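Long-range contacts in extracellular solute-binding protein family 1 (Alicyclobacillus acidocaldarius subsp. acidocaldarius, PDB 4OVJ), which probably binds an extracellular solute, perhaps a sugar, and hands it to an ABC-type importer, as other family 1 solute-binding proteins do: residues 137-142 with 256-261; 141-146 with 276-281. All coordinates share one frame; numbering follows the deposited sequence.

How the contacts relate
Both contacts grow from one strand, 128-144, which serves as a shared rib of the mixed sheet in this periplasmic-binding-protein-like fold. Contact 1 pairs residues 137-142 with 256-261 on one flank of that strand; contact 2 pairs 141-146 with 276-281 on the other, the centres lying about 8 Å apart. Along the chain the shared strand comes first, then strand 256-260, helix 263-269 and strand 275-278. Val141 and Ile142 belong to both pairings, their backbones bonding to one neighbour or the other. The contacts also touch directly, Pro280 packing on Leu258 and Leu277 on Val261. Residues more than a hundred positions apart are thus woven into one antiparallel unit.

Contact 1: residues 137-142 with 256-261; sequences NNYAVI and AELTWV. With SO4 (sulfate ion), chain B.
Strands 139-142 and 256-260 run antiparallel, their axes 4.6 Å apart at closest approach and 151° between directions. Ala140 pairs with Thr259 and Ile142 with Glu257 through reciprocal N-H to O bonds, the straightest from Ile142 N to Glu257 O (2.8 Å, 173°). Val261 N continues the ladder by donating to Asn138 O. Ile142 CD1 meets Thr259 CG2 at 3.6 Å on the face they share with Ala140, while Val141 and Leu258 cross on the other.

At the Tyr139-Trp260 pair the side chains diverge at their roots, yet Tyr139, its CG anti to the carbonyl carbon, brings its ring over one indole face in an offset face-to-face stack, centroids 4.2 Å apart and planes 26° from parallel. Asn137 crosses the indole obliquely, CG 3.6 Å from Trp260 CE3, with ND2 beside Trp260 CB and bonded to Asn262 OD1. The two rings grip a sulfate: Tyr139 OH donates to O4 (2.8 Å) and Trp260 NE1, almost straight, to O2 (2.9 Å); Ser184 adds a third bond. An alanine in place of Trp260 would probably loosen Tyr139 by losing the stack, and weaken the anion site. Neutral donors thus hold an anion, probably from the crystallisation liquor, beside stacked aromatic rings.

Contact 2: residues 141-146 with 276-281; sequences VIYDEA and ALALPP
An antiparallel ladder at the end of strand 128-144, just before helix 145-149, joins it to strand 275-278 in the sheet of this binding-protein fold. The segment axes come within 4.8 Å. Val141 with Ala278 and Tyr143 with Ala276 are hydrogen-bonded pairs, each closed by two bonds in the carbonyl planes, such as Tyr143 N to Ala276 O at 2.9 Å and 168°. Between them the non-hydrogen-bonded pair runs Ile142 and Leu277 alongside one another, with Ile142 CG1 3.7 Å from Leu277 CD2.

On the opposite face Tyr143 curls over Ala276. Its CG is wedged between the backbone N and C (chi1 68°), which brings the ring back over the partner strand: Ala276 CB lies over one ring face, 3.5 Å from Tyr143 CZ, and Ala278 N comes to the edge. One water bridges Tyr143 OH (2.7 Å) and Leu277 O (2.8 Å), donating to the carbonyl. Glu145 lays its CG against the same methyl, 3.2 Å from Ala276 CB. At the other end Val141 CG2 reaches Pro280 CA and Pro281 CD.

Asp144 is the N-cap of helix 145-149, OD1 accepting from Ala147 N while OD2 forms a salt bridge with Arg273. Phe148 and Tyr153 meet the Tyr143 ring edge-to-face, helix 350-365 packs against Leu277, and Trp163 of helix 160-174 touches Val141 and Pro281, so helices flank both faces of the ladder, while strand 256-260 pairs along the other edge of strand 128-144.

Contact 1: residues 137-142 with 256-261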
# COMPACT_ATOMS: atom_id res chain seq x y z
N ASN A 137 -3.75 -0.10 -1.09
CA ASN A 137 -3.00 0.99 -1.67
C ASN A 137 -2.06 0.41 -2.73
O ASN A 137 -1.71 -0.75 -2.68
CB ASN A 137 -2.22 1.72 -0.59
CG ASN A 137 -1.95 3.19 -0.90
OD1 ASN A 137 -2.20 3.70 -1.99
ND2 ASN A 137 -1.44 3.87 0.11
N ASN A 138 -1.65 1.23 -3.68
CA ASN A 138 -0.61 0.83 -4.61
C ASN A 138 0.03 2.06 -5.24
O ASN A 138 -0.48 3.16 -5.13
CB ASN A 138 -1.18 -0.10 -5.68
CG ASN A 138 -2.31 0.51 -6.47
OD1 ASN A 138 -3.48 0.32 -6.15
ND2 ASN A 138 -1.97 1.25 -7.53
N TYR A 139 1.16 1.84 -5.89
CA TYR A 139 1.85 2.92 -6.58
C TYR A 139 1.08 3.38 -7.82
O TYR A 139 0.41 2.60 -8.48
CB TYR A 139 3.25 2.47 -7.00
CG TYR A 139 4.27 2.58 -5.89
CD1 TYR A 139 4.53 3.80 -5.28
CD2 TYR A 139 5.02 1.47 -5.48
CE1 TYR A 139 5.48 3.92 -4.28
CE2 TYR A 139 5.97 1.58 -4.48
CZ TYR A 139 6.19 2.81 -3.89
OH TYR A 139 7.12 2.94 -2.89
N ALA A 140 1.21 4.67 -8.10
CA ALA A 140 0.68 5.26 -9.32
C ALA A 140 1.60 6.41 -9.71
O ALA A 140 2.31 6.95 -8.87
CB ALA A 140 -0.71 5.80 -9.08
N VAL A 141 1.56 6.76 -10.99
CA VAL A 141 2.08 8.04 -11.44
C VAL A 141 0.93 9.03 -11.38
O VAL A 141 -0.11 8.82 -11.99
CB VAL A 141 2.63 7.95 -12.86
CG1 VAL A 141 3.03 9.33 -13.36
CG2 VAL A 141 3.82 7.00 -12.91
N ILE A 142 1.12 10.07 -10.58
CA ILE A 142 0.15 11.16 -10.43
C ILE A 142 0.72 12.31 -11.24
O ILE A 142 1.83 12.78 -10.98
CB ILE A 142 -0.04 11.57 -8.97
CG1 ILE A 142 -0.33 10.34 -8.10
CG2 ILE A 142 -1.15 12.60 -8.87
CD1 ILE A 142 -0.57 10.63 -6.64
N ALA A 256 4.73 15.86 -12.04
CA ALA A 256 4.35 14.47 -11.76
C ALA A 256 5.10 13.91 -10.59
O ALA A 256 6.19 14.38 -10.26
CB ALA A 256 4.59 13.57 -12.98
N GLU A 257 4.55 12.85 -10.02
CA GLU A 257 5.17 12.15 -8.92
C GLU A 257 4.70 10.69 -8.93
O GLU A 257 3.51 10.42 -9.11
CB GLU A 257 4.74 12.87 -7.64
CG GLU A 257 5.36 12.37 -6.39
CD GLU A 257 5.13 13.33 -5.22
OE1 GLU A 257 4.37 14.35 -5.33
OE2 GLU A 257 5.76 13.06 -4.21
N LEU A 258 5.66 9.77 -8.80
CA LEU A 258 5.41 8.35 -8.63
C LEU A 258 5.31 8.11 -7.14
O LEU A 258 6.31 8.26 -6.42
CB LEU A 258 6.58 7.54 -9.21
CG LEU A 258 6.61 6.05 -8.84
CD1 LEU A 258 5.39 5.36 -9.40
CD2 LEU A 258 7.89 5.40 -9.35
N THR A 259 4.11 7.81 -6.66
CA THR A 259 3.91 7.65 -5.22
C THR A 259 2.68 6.80 -4.98
O THR A 259 2.07 6.29 -5.92
CB THR A 259 3.77 9.01 -4.53
OG1 THR A 259 3.72 8.82 -3.10
CG2 THR A 259 2.53 9.72 -5.01
N TRP A 260 2.30 6.64 -3.71
CA TRP A 260 1.11 5.89 -3.39
C TRP A 260 -0.15 6.61 -3.86
O TRP A 260 -0.28 7.83 -3.70
CB TRP A 260 1.04 5.61 -1.89
CG TRP A 260 2.21 4.79 -1.49
CD1 TRP A 260 3.42 5.25 -1.03
CD2 TRP A 260 2.31 3.37 -1.57
NE1 TRP A 260 4.27 4.18 -0.81
CE2 TRP A 260 3.61 3.02 -1.12
CE3 TRP A 260 1.43 2.36 -1.97
CZ2 TRP A 260 4.04 1.69 -1.07
CZ3 TRP A 260 1.87 1.03 -1.91
CH2 TRP A 260 3.16 0.72 -1.46
N VAL A 261 -1.06 5.85 -4.44
CA VAL A 261 -2.22 6.44 -5.09
C VAL A 261 -3.10 7.24 -4.13
O VAL A 261 -3.74 8.20 -4.54
CB VAL A 261 -3.03 5.38 -5.88
CG1 VAL A 261 -3.81 4.47 -4.95
CG2 VAL A 261 -3.95 6.07 -6.87
S SO4 B . 7.69 5.70 -0.64
O1 SO4 B . 8.99 6.01 -0.02
O2 SO4 B . 7.06 4.51 -0.00
O3 SO4 B . 6.78 6.85 -0.43
O4 SO4 B . 7.89 5.49 -2.08

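Contact 2: residues 141-146 with 276-281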
# COMPACT_ATOMS: atom_id res chain seq x y z
N VAL A 141 1.56 6.76 -10.99
CA VAL A 141 2.08 8.04 -11.44
C VAL A 141 0.93 9.03 -11.38
O VAL A 141 -0.11 8.82 -11.99
CB VAL A 141 2.63 7.95 -12.86
CG1 VAL A 141 3.03 9.33 -13.36
CG2 VAL A 141 3.82 7.00 -12.91
N ILE A 142 1.12 10.07 -10.58
CA ILE A 142 0.15 11.16 -10.43
C ILE A 142 0.72 12.31 -11.24
O ILE A 142 1.83 12.78 -10.98
CB ILE A 142 -0.04 11.57 -8.97
CG1 ILE A 142 -0.33 10.34 -8.10
CG2 ILE A 142 -1.15 12.60 -8.87
CD1 ILE A 142 -0.57 10.63 -6.64
N TYR A 143 -0.01 12.75 -12.25
CA TYR A 143 0.54 13.70 -13.20
C TYR A 143 -0.43 14.83 -13.56
O TYR A 143 -1.65 14.69 -13.50
CB TYR A 143 1.05 12.99 -14.47
CG TYR A 143 -0.04 12.38 -15.32
CD1 TYR A 143 -0.59 11.14 -15.03
CD2 TYR A 143 -0.53 13.06 -16.43
CE1 TYR A 143 -1.60 10.59 -15.81
CE2 TYR A 143 -1.53 12.52 -17.22
CZ TYR A 143 -2.06 11.28 -16.90
OH TYR A 143 -3.07 10.76 -17.66
N ASP A 144 0.17 15.97 -13.91
CA ASP A 144 -0.56 17.13 -14.40
C ASP A 144 -1.03 16.82 -15.83
O ASP A 144 -0.22 16.74 -16.77
CB ASP A 144 0.38 18.34 -14.35
CG ASP A 144 -0.23 19.62 -14.90
OD1 ASP A 144 -1.10 19.58 -15.78
OD2 ASP A 144 0.23 20.70 -14.47
N GLU A 145 -2.33 16.60 -15.98
CA GLU A 145 -2.91 16.23 -17.26
C GLU A 145 -2.55 17.19 -18.38
O GLU A 145 -2.12 16.78 -19.45
CB GLU A 145 -4.42 16.21 -17.17
CG GLU A 145 -5.00 14.94 -16.65
CD GLU A 145 -6.45 14.80 -17.08
OE1 GLU A 145 -7.23 15.74 -16.80
OE2 GLU A 145 -6.79 13.77 -17.71
N ALA A 146 -2.77 18.48 -18.13
CA ALA A 146 -2.53 19.47 -19.17
C ALA A 146 -1.06 19.57 -19.54
O ALA A 146 -0.74 19.72 -20.72
CB ALA A 146 -3.08 20.83 -18.75
N ALA A 276 -4.23 13.48 -12.96
CA ALA A 276 -4.67 12.18 -13.44
C ALA A 276 -3.67 11.12 -12.98
O ALA A 276 -2.60 11.44 -12.47
CB ALA A 276 -4.78 12.18 -14.96
N LEU A 277 -4.07 9.88 -13.16
CA LEU A 277 -3.35 8.72 -12.66
C LEU A 277 -3.02 7.73 -13.76
O LEU A 277 -3.85 7.43 -14.62
CB LEU A 277 -4.19 8.04 -11.59
CG LEU A 277 -4.68 8.91 -10.44
CD1 LEU A 277 -5.60 8.14 -9.51
CD2 LEU A 277 -3.50 9.44 -9.67
N ALA A 278 -1.80 7.22 -13.71
CA ALA A 278 -1.36 6.14 -14.57
C ALA A 278 -0.75 5.05 -13.73
O ALA A 278 -0.25 5.31 -12.63
CB ALA A 278 -0.35 6.63 -15.58
N LEU A 279 -0.78 3.82 -14.22
CA LEU A 279 0.01 2.77 -13.58
C LEU A 279 1.49 3.07 -13.79
O LEU A 279 1.87 3.66 -14.81
CB LEU A 279 -0.33 1.39 -14.15
CG LEU A 279 -1.76 0.93 -13.88
CD1 LEU A 279 -2.01 -0.39 -14.60
CD2 LEU A 279 -2.05 0.81 -12.39
N PRO A 280 2.34 2.66 -12.85
CA PRO A 280 3.76 2.99 -12.98
C PRO A 280 4.45 2.24 -14.13
O PRO A 280 3.94 1.22 -14.61
CB PRO A 280 4.36 2.62 -11.62
CG PRO A 280 3.30 1.96 -10.85
CD PRO A 280 2.02 1.95 -11.61
N PRO A 281 5.58 2.78 -14.61
CA PRO A 281 6.16 2.24 -15.82
C PRO A 281 6.66 0.82 -15.70
O PRO A 281 6.96 0.35 -14.61
CB PRO A 281 7.33 3.18 -16.11
CG PRO A 281 6.96 4.44 -15.46
CD PRO A 281 6.26 4.02 -14.21
O HOH W 1 -4.80 8.86 -16.86